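Side-chain contacts in periplasmic binding protein (Roseiflexus sp. RS-1, PDB 5GJ3), which binds heme, here two molecules at once, as the periplasmic component of a bacterial heme-acquisition system and probably hands it on to a membrane transporter: residues 29-32 and 33-37; 57-61 and 62-66; 106-109 and 110-114; 163-166 and 167-171; 187-190 and 191-195. All coordinates share one frame; numbering follows the deposited sequence.

Contact 1 of 5, residues 29-32 and 33-37; sequences VGVD and SSATY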
loop_
_atom_site.group_PDB
_atom_site.type_symbol
_atom_site.label_atom_id
_atom_site.label_comp_id
_atom_site.label_asym_id
_atom_site.label_seq_id
_atom_site.Cartn_x
_atom_site.Cartn_y
_atom_site.Cartn_z
ATOM N N VAL A 29 -13.837 16.157 -4.162
ATOM C CA VAL A 29 -14.694 16.163 -5.340
ATOM C C VAL A 29 -14.242 15.246 -6.469
ATOM O O VAL A 29 -14.994 15.018 -7.450
ATOM C CB VAL A 29 -14.948 17.600 -5.914
ATOM C CG1 VAL A 29 -15.550 18.542 -4.868
ATOM C CG2 VAL A 29 -13.699 18.216 -6.576
ATOM N N GLY A 30 -13.037 14.678 -6.353
ATOM C CA GLY A 30 -12.518 13.827 -7.435
ATOM C C GLY A 30 -11.394 12.988 -6.886
ATOM O O GLY A 30 -10.629 13.470 -6.034
ATOM N N VAL A 31 -11.332 11.731 -7.336
ATOM C CA VAL A 31 -10.282 10.788 -6.877
ATOM C C VAL A 31 -9.722 9.979 -8.029
ATOM O O VAL A 31 -10.352 9.865 -9.079
ATOM C CB VAL A 31 -10.801 9.798 -5.813
ATOM C CG1 VAL A 31 -11.145 10.531 -4.521
ATOM C CG2 VAL A 31 -11.969 8.937 -6.349
ATOM N N ASP A 32 -8.551 9.378 -7.817
ATOM C CA ASP A 32 -7.981 8.496 -8.827
ATOM C C ASP A 32 -8.483 7.041 -8.623
ATOM O O ASP A 32 -9.045 6.704 -7.551
ATOM C CB ASP A 32 -6.441 8.564 -8.794
ATOM C CG ASP A 32 -5.843 7.507 -7.847
ATOM O OD1 ASP A 32 -5.877 7.720 -6.608
ATOM O OD2 ASP A 32 -5.363 6.453 -8.357
ATOM N N SER A 33 -8.288 6.205 -9.665
ATOM C CA SER A 33 -8.626 4.734 -9.683
ATOM C C SER A 33 -8.166 3.926 -8.497
ATOM O O SER A 33 -8.802 2.939 -8.139
ATOM C CB SER A 33 -7.953 4.057 -10.890
ATOM O OG SER A 33 -8.512 4.544 -12.059
ATOM N N SER A 34 -7.026 4.280 -7.910
ATOM C CA SER A 34 -6.511 3.491 -6.778
ATOM C C SER A 34 -7.164 3.891 -5.445
ATOM O O SER A 34 -6.806 3.364 -4.390
ATOM C CB SER A 34 -4.975 3.618 -6.667
ATOM O OG SER A 34 -4.647 4.913 -6.156
ATOM N N ALA A 35 -8.074 4.861 -5.455
ATOM C CA ALA A 35 -8.635 5.340 -4.203
ATOM C C ALA A 35 -9.826 4.470 -3.819
ATOM O O ALA A 35 -10.969 4.822 -4.115
ATOM C CB ALA A 35 -9.058 6.837 -4.286
ATOM N N THR A 36 -9.556 3.365 -3.126
ATOM C CA THR A 36 -10.597 2.352 -2.788
ATOM C C THR A 36 -10.965 2.389 -1.275
ATOM O O THR A 36 -11.656 1.489 -0.815
ATOM C CB THR A 36 -10.070 0.941 -3.103
ATOM O OG1 THR A 36 -8.771 0.845 -2.527
ATOM C CG2 THR A 36 -9.953 0.657 -4.585
ATOM N N TYR A 37 -10.508 3.399 -0.508
ATOM C CA TYR A 37 -10.856 3.532 0.924
ATOM C C TYR A 37 -11.144 4.975 1.406
ATOM O O TYR A 37 -10.283 5.835 1.218
ATOM C CB TYR A 37 -9.741 2.971 1.805
ATOM C CG TYR A 37 -10.194 2.716 3.235
ATOM C CD1 TYR A 37 -10.788 1.499 3.589
ATOM C CD2 TYR A 37 -10.084 3.709 4.219
ATOM C CE1 TYR A 37 -11.223 1.287 4.887
ATOM C CE2 TYR A 37 -10.528 3.500 5.532
ATOM C CZ TYR A 37 -11.087 2.261 5.845
ATOM O OH TYR A 37 -11.491 1.977 7.135
#
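Asp32 OD2 is gripped by two donors of Ser34, and they reach it from different directions. Ser34 OG donates to Asp32 OD2 at 2.8 Å, on the syn lone pair of that oxygen, the side of its partner OD1. Ser34 N, also 2.8 Å from Asp32 OD2, comes from above the carboxylate plane, 63° out of it, with a nearly straight N-H. To offer OD2 to both, Asp32 turns its carboxylate back over its own turn, with chi1 at 91°, away from a staggered value. Asp32, with Gly13 N as a further partner of Ser34 OG, holds the rotation of Ser34, whose side chain touches a bound heme; it is a second-shell residue of that pocket. The backbone closes the turn as well: Ala35 N donates to Asp32 O at 3.0 Å. The side-chain bond from Ser34 N makes an Asx turn, and the bond from Ala35 N makes a type I beta turn; both start at Asp32, in the connection that follows edge strand 28-31 of the parallel sheet. Aspartate suits this first position because its short side chain reaches the amide two residues on. Ala35, the centre of an inverse gamma turn, directs its methyl back at the strand, and its CB rests 3.8 Å from Val31 CB; a small residue fits where both side chains also meet Thr16 of helix 13-21. Further out, Gln51 N bonds weakly to Asp32 OD2, and Tyr50 of the heme pocket packs against Asp32, Ser33 and Ser34.

Contact 2 of 5, residues 57-61 and 62-66; sequences EGILS and LNPTL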
loop_
_atom_site.group_PDB
_atom_site.type_symbol
_atom_site.label_atom_id
_atom_site.label_comp_id
_atom_site.label_asym_id
_atom_site.label_seq_id
_atom_site.Cartn_x
_atom_site.Cartn_y
_atom_site.Cartn_z
ATOM N N GLU A 57 -7.702 17.212 -17.919
ATOM C CA GLU A 57 -9.100 17.659 -18.114
ATOM C C GLU A 57 -10.069 17.080 -17.065
ATOM O O GLU A 57 -10.940 17.786 -16.573
ATOM C CB GLU A 57 -9.602 17.371 -19.546
ATOM C CG GLU A 57 -11.107 17.601 -19.788
ATOM C CD GLU A 57 -11.567 19.067 -19.655
ATOM O OE1 GLU A 57 -10.716 19.991 -19.530
ATOM O OE2 GLU A 57 -12.805 19.314 -19.666
ATOM N N GLY A 58 -9.898 15.808 -16.708
ATOM C CA GLY A 58 -10.695 15.205 -15.663
ATOM C C GLY A 58 -10.521 15.903 -14.309
ATOM O O GLY A 58 -11.473 16.048 -13.558
ATOM N N ILE A 59 -9.301 16.312 -13.979
ATOM C CA ILE A 59 -9.082 17.060 -12.745
ATOM C C ILE A 59 -9.675 18.499 -12.905
ATOM O O ILE A 59 -10.398 18.985 -12.023
ATOM C CB ILE A 59 -7.549 17.186 -12.425
ATOM C CG1 ILE A 59 -6.933 15.830 -12.070
ATOM C CG2 ILE A 59 -7.290 18.171 -11.276
ATOM C CD1 ILE A 59 -5.426 15.761 -12.367
ATOM N N LEU A 60 -9.311 19.199 -13.981
ATOM C CA LEU A 60 -9.666 20.655 -14.058
ATOM C C LEU A 60 -11.154 20.947 -14.224
ATOM O O LEU A 60 -11.658 21.971 -13.743
ATOM C CB LEU A 60 -8.817 21.400 -15.090
ATOM C CG LEU A 60 -7.313 21.354 -14.781
ATOM C CD1 LEU A 60 -6.560 21.757 -16.033
ATOM C CD2 LEU A 60 -6.906 22.238 -13.585
ATOM N N SER A 61 -11.866 20.012 -14.852
ATOM C CA SER A 61 -13.282 20.178 -15.044
ATOM C C SER A 61 -14.079 20.020 -13.724
ATOM O O SER A 61 -15.272 20.314 -13.692
ATOM C CB SER A 61 -13.788 19.255 -16.137
ATOM O OG SER A 61 -13.925 17.946 -15.657
ATOM N N LEU A 62 -13.425 19.588 -12.641
ATOM C CA LEU A 62 -14.095 19.543 -11.340
ATOM C C LEU A 62 -13.977 20.870 -10.575
ATOM O O LEU A 62 -14.430 20.953 -9.438
ATOM C CB LEU A 62 -13.558 18.401 -10.466
ATOM C CG LEU A 62 -13.682 17.003 -11.078
ATOM C CD1 LEU A 62 -12.891 15.999 -10.245
ATOM C CD2 LEU A 62 -15.152 16.605 -11.228
ATOM N N ASN A 63 -13.325 21.863 -11.193
ATOM C CA ASN A 63 -13.058 23.182 -10.590
ATOM C C ASN A 63 -12.519 23.077 -9.194
ATOM O O ASN A 63 -13.107 23.644 -8.238
ATOM C CB ASN A 63 -14.303 24.090 -10.591
ATOM C CG ASN A 63 -14.911 24.201 -11.959
ATOM O OD1 ASN A 63 -16.075 23.889 -12.139
ATOM N ND2 ASN A 63 -14.108 24.570 -12.940
ATOM N N PRO A 64 -11.368 22.402 -9.055
ATOM C CA PRO A 64 -10.799 22.287 -7.706
ATOM C C PRO A 64 -10.347 23.620 -7.119
ATOM O O PRO A 64 -9.983 24.543 -7.849
ATOM C CB PRO A 64 -9.544 21.369 -7.913
ATOM C CG PRO A 64 -9.293 21.333 -9.372
ATOM C CD PRO A 64 -10.492 21.865 -10.115
ATOM N N THR A 65 -10.314 23.708 -5.800
ATOM C CA THR A 65 -9.648 24.822 -5.113
ATOM C C THR A 65 -8.258 24.297 -4.697
ATOM O O THR A 65 -7.314 25.046 -4.431
ATOM C CB THR A 65 -10.404 25.235 -3.821
ATOM O OG1 THR A 65 -10.417 24.125 -2.903
ATOM C CG2 THR A 65 -11.850 25.670 -4.122
ATOM N N LEU A 66 -8.119 22.982 -4.638
ATOM C CA LEU A 66 -6.834 22.413 -4.225
ATOM C C LEU A 66 -6.635 21.019 -4.840
ATOM O O LEU A 66 -7.555 20.153 -4.790
ATOM C CB LEU A 66 -6.753 22.279 -2.704
ATOM C CG LEU A 66 -5.596 21.530 -2.036
ATOM C CD1 LEU A 66 -4.252 22.291 -2.191
ATOM C CD2 LEU A 66 -5.961 21.316 -0.558
HETATM O O HOH W 1 -17.333 21.290 -11.652
#
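Asn63 lays its flat amide across the turn from Leu60 and Ser61. The ND2 end is 3.7 Å from Leu60 O, while at the other end a water donates to Asn63 OD1 at 2.9 Å and also to Ser61 O, so it ties the exposed side chain to the backbone of Ser61. Two backbone bonds shape the chain here: Leu62 N donates to Ile59 O at 3.1 Å, and Asn63 N to Leu60 O at 3.0 Å, closing a type I beta turn from Leu60 to Asn63. Asn63 has positive phi (47°), which asparagine tolerates better than most residues other than glycine. Ser61 OG folds back to a weak bond with Glu57 O. Leu62 lays its CG 3.5 Å from Gly58 O and continues onto Val9 and Ile48, contacts that suit a branched apolar side chain. Pro64, which has no N-H, brings CD to 3.5 Å from Ile59 O, and its CG is 4.2 Å from Ile59 CG2, the two side chains crossing at about a right angle. An alanine here, lacking the ring, is likely to open a gap beside Ile59 CG2 and leave the chain after Asn63 freer to turn. Ile59 and Pro64 both rest on Val9 of strand 8-10. The arrangement is a helix-to-strand connection of an alpha/beta domain, carrying the chain from helix 56-60 into strand 66-70 of the parallel sheet.

Contact 3 of 5, residues 106-109 and 110-114; sequences RFVA and QALGI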
loop_
_atom_site.group_PDB
_atom_site.type_symbol
_atom_site.label_atom_id
_atom_site.label_comp_id
_atom_site.label_asym_id
_atom_site.label_seq_id
_atom_site.Cartn_x
_atom_site.Cartn_y
_atom_site.Cartn_z
ATOM N N ARG A 106 0.990 14.553 8.192
ATOM C CA ARG A 106 1.312 15.976 8.462
ATOM C C ARG A 106 1.189 16.872 7.233
ATOM O O ARG A 106 0.727 18.039 7.329
ATOM C CB ARG A 106 2.708 16.125 9.107
ATOM C CG ARG A 106 2.784 15.425 10.470
ATOM C CD ARG A 106 4.160 15.583 11.142
ATOM N NE ARG A 106 3.969 15.397 12.572
ATOM C CZ ARG A 106 4.452 14.380 13.300
ATOM N NH1 ARG A 106 5.236 13.449 12.756
ATOM N NH2 ARG A 106 4.188 14.320 14.611
ATOM N N PHE A 107 1.584 16.333 6.069
ATOM C CA PHE A 107 1.492 17.069 4.803
ATOM C C PHE A 107 0.022 17.416 4.461
ATOM O O PHE A 107 -0.306 18.582 4.164
ATOM C CB PHE A 107 2.157 16.264 3.687
ATOM C CG PHE A 107 1.654 16.578 2.294
ATOM C CD1 PHE A 107 2.101 17.724 1.620
ATOM C CD2 PHE A 107 0.820 15.668 1.622
ATOM C CE1 PHE A 107 1.693 17.990 0.282
ATOM C CE2 PHE A 107 0.424 15.896 0.305
ATOM C CZ PHE A 107 0.860 17.084 -0.397
ATOM N N VAL A 108 -0.851 16.431 4.551
ATOM C CA VAL A 108 -2.270 16.655 4.233
ATOM C C VAL A 108 -2.872 17.600 5.281
ATOM O O VAL A 108 -3.641 18.552 4.932
ATOM C CB VAL A 108 -3.073 15.348 4.153
ATOM C CG1 VAL A 108 -4.586 15.642 3.974
ATOM C CG2 VAL A 108 -2.592 14.464 2.980
ATOM N N ALA A 109 -2.546 17.365 6.548
ATOM C CA ALA A 109 -3.120 18.213 7.612
ATOM C C ALA A 109 -2.764 19.693 7.444
ATOM O O ALA A 109 -3.639 20.568 7.680
ATOM C CB ALA A 109 -2.736 17.738 9.017
ATOM N N GLN A 110 -1.510 19.970 7.072
ATOM C CA GLN A 110 -1.079 21.355 6.857
ATOM C C GLN A 110 -1.822 21.973 5.681
ATOM O O GLN A 110 -2.282 23.086 5.829
ATOM C CB GLN A 110 0.457 21.546 6.682
ATOM C CG GLN A 110 0.873 23.044 6.624
ATOM C CD GLN A 110 2.384 23.337 6.694
ATOM O OE1 GLN A 110 3.137 22.538 7.210
ATOM N NE2 GLN A 110 2.833 24.529 6.186
ATOM N N ALA A 111 -1.963 21.255 4.550
ATOM C CA ALA A 111 -2.684 21.763 3.354
ATOM C C ALA A 111 -4.147 22.080 3.643
ATOM O O ALA A 111 -4.775 22.968 2.984
ATOM C CB ALA A 111 -2.609 20.774 2.190
ATOM N N LEU A 112 -4.704 21.334 4.595
ATOM C CA LEU A 112 -6.108 21.488 4.942
ATOM C C LEU A 112 -6.305 22.408 6.124
ATOM O O LEU A 112 -7.465 22.630 6.513
ATOM C CB LEU A 112 -6.778 20.099 5.208
ATOM C CG LEU A 112 -6.836 19.174 3.989
ATOM C CD1 LEU A 112 -7.628 17.870 4.136
ATOM C CD2 LEU A 112 -7.319 19.922 2.763
ATOM N N GLY A 113 -5.198 22.885 6.735
ATOM C CA GLY A 113 -5.259 23.877 7.821
ATOM C C GLY A 113 -5.766 23.272 9.148
ATOM O O GLY A 113 -6.486 23.954 9.931
ATOM N N ILE A 114 -5.402 22.000 9.397
ATOM C CA ILE A 114 -5.817 21.284 10.603
ATOM C C ILE A 114 -4.609 20.586 11.229
ATOM O O ILE A 114 -4.645 19.374 11.451
ATOM C CB ILE A 114 -6.970 20.265 10.319
ATOM C CG1 ILE A 114 -6.660 19.356 9.102
ATOM C CG2 ILE A 114 -8.294 20.982 10.008
ATOM C CD1 ILE A 114 -7.670 18.249 8.821
#
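Ala109 O and Ile114 N form the bond that closes this helix, 2.8 Å long and nearly straight at 173°. Among the backbone bonds it is the six-to-one link of a Schellman motif; its companion runs from Gly113 N to Gln110 O at 3.1 Å. Before it come ordinary helical bonds, from Gln110 N to Arg106 O, from Ala111 N to Phe107 O and from Leu112 N to Val108 O, the last more bent as the helix begins to unwind; Leu112 N adds a weak bond to Ala109 O. Gly113 takes the turning position with phi at 73°, a value that glycine adopts without a side-chain penalty.

The apolar contacts follow the same geometry. Val108 and Leu112, one helical turn apart, lie side by side and point the same way, with Val108 CG1 3.8 Å from Leu112 CD1. In Val108, CG1 stands opposite the backbone N (chi1 174°), which carries this methyl forward to its neighbour. Both also touch Ile19 of helix 13-21, where apolar side chains suit the packing of helix on helix. Ala109 CB and Ile114 CG1, 4.2 Å apart, make the hydrophobic pair that flanks a Schellman turn, and Ile114 goes on to Leu22 and Met24.

The guanidinium end of Arg106 leads off to a salt bridge with Glu119 of helix 115-136 and a hydrogen bond with Gln102. The carbonyls of Ala109 and Gln110 are thus met by backbone N-H groups from beyond the helix, and backbone bonds with apolar contact end it, consistent with a Schellman close.

Contact 4 of 5, residues 163-166 and 167-171; sequences TAVD and VMIAA
Thr163 offers two acceptors to the helix it begins: its backbone O takes Val167 N at 3.2 Å, and its side-chain OG1 accepts from Asp166 N at 3.0 Å. The second bond makes Thr163 the N-cap of helix 164-171, satisfying an amide that has no earlier turn to bond to. Thr163 OG1 also hydrogen-bonds Gly160 O, so the hydroxyl is held by two backbone partners. Asp166 swings its carboxylate opposite the backbone N (chi1 -175°), where OD1 meets Asn176 ND2. Met168 N to Ala164 O at 2.9 Å, Ile169 N to Val165 O at 2.8 Å and Ala170 N to Asp166 O continue the helical pattern.

Around this frame the side chains sort by face. Val165 and Ile169 lie side by side, Val165 CG2 4.2 Å from Ile169 CD1, and both press on Leu203 of strand 201-205. Met168, bent at chi2 and chi3, passes its CG 3.2 Å from Ala164 O and sends its flexible thioether end to helix 250-267. A negative carboxylate in the first turn is likely to be favoured by the helix dipole, so Thr163 and Asp166 together would stabilise the end of the helix nearer the heme.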
loop_
_atom_site.group_PDB
_atom_site.type_symbol
_atom_site.label_atom_id
_atom_site.label_comp_id
_atom_site.label_asym_id
_atom_site.label_seq_id
_atom_site.Cartn_x
_atom_site.Cartn_y
_atom_site.Cartn_z
ATOM N N THR A 163 11.278 -1.708 -1.514
ATOM C CA THR A 163 9.835 -1.707 -1.744
ATOM C C THR A 163 9.142 -1.527 -0.387
ATOM O O THR A 163 9.673 -1.948 0.678
ATOM C CB THR A 163 9.320 -3.042 -2.384
ATOM O OG1 THR A 163 9.570 -4.144 -1.490
ATOM C CG2 THR A 163 9.994 -3.340 -3.739
ATOM N N ALA A 164 7.950 -0.928 -0.419
ATOM C CA ALA A 164 7.099 -0.855 0.772
ATOM C C ALA A 164 6.884 -2.257 1.365
ATOM O O ALA A 164 6.867 -2.390 2.583
ATOM C CB ALA A 164 5.740 -0.259 0.426
ATOM N N VAL A 165 6.657 -3.278 0.519
ATOM C CA VAL A 165 6.270 -4.603 1.081
ATOM C C VAL A 165 7.474 -5.200 1.827
ATOM O O VAL A 165 7.308 -5.840 2.879
ATOM C CB VAL A 165 5.638 -5.575 0.045
ATOM C CG1 VAL A 165 6.642 -6.006 -1.017
ATOM C CG2 VAL A 165 5.027 -6.811 0.754
ATOM N N ASP A 166 8.682 -4.920 1.322
ATOM C CA ASP A 166 9.905 -5.357 1.996
ATOM C C ASP A 166 9.965 -4.775 3.414
ATOM O O ASP A 166 10.218 -5.499 4.393
ATOM C CB ASP A 166 11.137 -4.937 1.207
ATOM C CG ASP A 166 12.413 -5.470 1.811
ATOM O OD1 ASP A 166 12.593 -6.702 1.871
ATOM O OD2 ASP A 166 13.243 -4.658 2.237
ATOM N N VAL A 167 9.657 -3.487 3.518
ATOM C CA VAL A 167 9.608 -2.807 4.811
ATOM C C VAL A 167 8.524 -3.402 5.728
ATOM O O VAL A 167 8.741 -3.601 6.938
ATOM C CB VAL A 167 9.421 -1.257 4.635
ATOM C CG1 VAL A 167 9.190 -0.589 5.980
ATOM C CG2 VAL A 167 10.637 -0.648 3.964
ATOM N N MET A 168 7.339 -3.683 5.173
ATOM C CA MET A 168 6.286 -4.292 5.990
ATOM C C MET A 168 6.676 -5.716 6.508
ATOM O O MET A 168 6.428 -6.048 7.654
ATOM C CB MET A 168 4.965 -4.356 5.215
ATOM C CG MET A 168 4.468 -2.996 4.685
ATOM S SD MET A 168 3.822 -2.037 6.072
ATOM C CE MET A 168 2.225 -2.857 6.348
ATOM N N ILE A 169 7.244 -6.544 5.628
ATOM C CA ILE A 169 7.656 -7.899 6.030
ATOM C C ILE A 169 8.646 -7.825 7.194
ATOM O O ILE A 169 8.468 -8.509 8.186
ATOM C CB ILE A 169 8.248 -8.691 4.853
ATOM C CG1 ILE A 169 7.096 -9.034 3.866
ATOM C CG2 ILE A 169 8.846 -10.031 5.373
ATOM C CD1 ILE A 169 7.583 -9.557 2.531
ATOM N N ALA A 170 9.674 -6.979 7.060
ATOM C CA ALA A 170 10.751 -6.898 8.086
ATOM C C ALA A 170 10.222 -6.384 9.405
ATOM O O ALA A 170 10.459 -6.986 10.439
ATOM C CB ALA A 170 11.926 -6.044 7.619
ATOM N N ALA A 171 9.446 -5.307 9.374
ATOM C CA ALA A 171 8.915 -4.778 10.648
ATOM C C ALA A 171 7.947 -5.728 11.310
ATOM O O ALA A 171 7.769 -5.657 12.505
ATOM C CB ALA A 171 8.275 -3.406 10.452
#

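Contact 5 of 5, residues 187-190 and 191-195; sequences KPLS and PEVVI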
loop_
_atom_site.group_PDB
_atom_site.type_symbol
_atom_site.label_atom_id
_atom_site.label_comp_id
_atom_site.label_asym_id
_atom_site.label_seq_id
_atom_site.Cartn_x
_atom_site.Cartn_y
_atom_site.Cartn_z
ATOM N N LYS A 187 10.941 -8.319 -9.729
ATOM C CA LYS A 187 11.537 -9.227 -10.733
ATOM C C LYS A 187 10.646 -10.414 -11.012
ATOM O O LYS A 187 9.876 -10.820 -10.136
ATOM C CB LYS A 187 12.923 -9.683 -10.292
ATOM C CG LYS A 187 13.902 -8.520 -10.146
ATOM C CD LYS A 187 14.343 -7.923 -11.493
ATOM C CE LYS A 187 15.537 -6.973 -11.348
ATOM N NZ LYS A 187 15.214 -5.694 -10.625
ATOM N N PRO A 188 10.734 -10.981 -12.239
ATOM C CA PRO A 188 9.907 -12.147 -12.547
ATOM C C PRO A 188 10.139 -13.353 -11.618
ATOM O O PRO A 188 11.269 -13.617 -11.217
ATOM C CB PRO A 188 10.265 -12.494 -14.036
ATOM C CG PRO A 188 11.402 -11.600 -14.423
ATOM C CD PRO A 188 11.478 -10.473 -13.426
ATOM N N LEU A 189 9.050 -14.025 -11.260
ATOM C CA LEU A 189 9.106 -15.333 -10.640
ATOM C C LEU A 189 9.726 -16.339 -11.642
ATOM O O LEU A 189 9.499 -16.241 -12.856
ATOM C CB LEU A 189 7.702 -15.781 -10.207
ATOM C CG LEU A 189 7.602 -17.067 -9.357
ATOM C CD1 LEU A 189 8.334 -16.898 -8.028
ATOM C CD2 LEU A 189 6.158 -17.467 -9.098
ATOM N N SER A 190 10.547 -17.263 -11.137
ATOM C CA SER A 190 11.187 -18.305 -11.961
ATOM C C SER A 190 11.420 -19.561 -11.118
ATOM O O SER A 190 11.482 -19.465 -9.875
ATOM C CB SER A 190 12.523 -17.798 -12.536
ATOM O OG SER A 190 13.554 -17.838 -11.569
ATOM N N PRO A 191 11.563 -20.735 -11.777
ATOM C CA PRO A 191 11.989 -21.948 -11.060
ATOM C C PRO A 191 13.156 -21.698 -10.074
ATOM O O PRO A 191 13.118 -22.155 -8.918
ATOM C CB PRO A 191 12.422 -22.891 -12.200
ATOM C CG PRO A 191 11.527 -22.483 -13.347
ATOM C CD PRO A 191 11.363 -20.986 -13.228
ATOM N N GLU A 192 14.151 -20.951 -10.520
ATOM C CA GLU A 192 15.333 -20.628 -9.737
ATOM C C GLU A 192 15.002 -19.821 -8.483
ATOM O O GLU A 192 15.548 -20.099 -7.400
ATOM C CB GLU A 192 16.329 -19.833 -10.582
ATOM C CG GLU A 192 16.950 -20.604 -11.746
ATOM C CD GLU A 192 16.031 -20.788 -12.964
ATOM O OE1 GLU A 192 14.890 -20.263 -12.998
ATOM O OE2 GLU A 192 16.464 -21.476 -13.918
ATOM N N VAL A 193 14.131 -18.809 -8.641
ATOM C CA VAL A 193 13.686 -17.954 -7.525
ATOM C C VAL A 193 13.008 -18.854 -6.472
ATOM O O VAL A 193 13.322 -18.760 -5.305
ATOM C CB VAL A 193 12.693 -16.841 -8.023
ATOM C CG1 VAL A 193 12.203 -16.002 -6.853
ATOM C CG2 VAL A 193 13.365 -15.949 -9.086
ATOM N N VAL A 194 12.112 -19.734 -6.922
ATOM C CA VAL A 194 11.353 -20.639 -6.035
ATOM C C VAL A 194 12.288 -21.606 -5.249
ATOM O O VAL A 194 12.125 -21.771 -4.035
ATOM C CB VAL A 194 10.185 -21.377 -6.758
ATOM C CG1 VAL A 194 9.472 -22.343 -5.811
ATOM C CG2 VAL A 194 9.182 -20.386 -7.345
ATOM N N ILE A 195 13.300 -22.171 -5.929
ATOM C CA ILE A 195 14.291 -23.031 -5.252
ATOM C C ILE A 195 15.012 -22.273 -4.182
ATOM O O ILE A 195 15.140 -22.761 -3.062
ATOM C CB ILE A 195 15.384 -23.591 -6.182
ATOM C CG1 ILE A 195 14.793 -24.571 -7.175
ATOM C CG2 ILE A 195 16.534 -24.167 -5.331
ATOM C CD1 ILE A 195 15.690 -24.830 -8.371
#
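Ser190 OG takes part in two hydrogen bonds with the first turn of helix 191-197. It accepts from Val193 N at 3.1 Å, with an N-H angle of 161°, and donates to Glu192 OE1, also at 3.1 Å, meeting it on the anti side of the carboxylate. Glu192, bent at chi2 (76°), curls back to bring that oxygen over the cap. In the backbone, Val194 N donates to Ser190 O at 3.0 Å, whereas Ser190 N is buried here with no partner in the model. Ser190 is therefore the N-cap, and Pro191, which has no N-H to leave unbonded, suits the first helical position after it. Replacing Ser190 by an alanine would probably leave Val193 N without its capping acceptor and Glu192 free to turn.

Apolar contacts run beside the cap. Leu189 CD1 lies 3.7 Å from Val194 CG2, joining the residue before the cap to the fourth in the helix, the pairing of a hydrophobic staple; the same CD1 is 4.1 Å from Val193 CG1. With chi1 at -172°, Leu189 stretches its branch across to them. Leu189 and Val193 also pack on Val158 of strand 155-159, the antiparallel neighbour of strand 186-188.

How the contacts relate
Contacts 1, 2 and 3 come first along the chain and lie together around the four-stranded parallel sheet. Contact 1 follows its edge strand 28-31, contact 2 leads into strand 66-70, and contact 3 ends a helix packed on that strand. Contact 2 touches both of the others: Leu62 CD1 lies 3.6 Å from Gly30 CA, and Leu66 CD2 3.8 Å from Leu112 CD2. Contacts 4 and 5 follow beyond the long helix 115-136, around the mixed sheet, with centres about 19 Å apart; from the centre of contact 1 their centres are about 24 and 34 Å away. This matches a two-lobed periplasmic binding protein, with contacts 1 and 4 nearest the hemes.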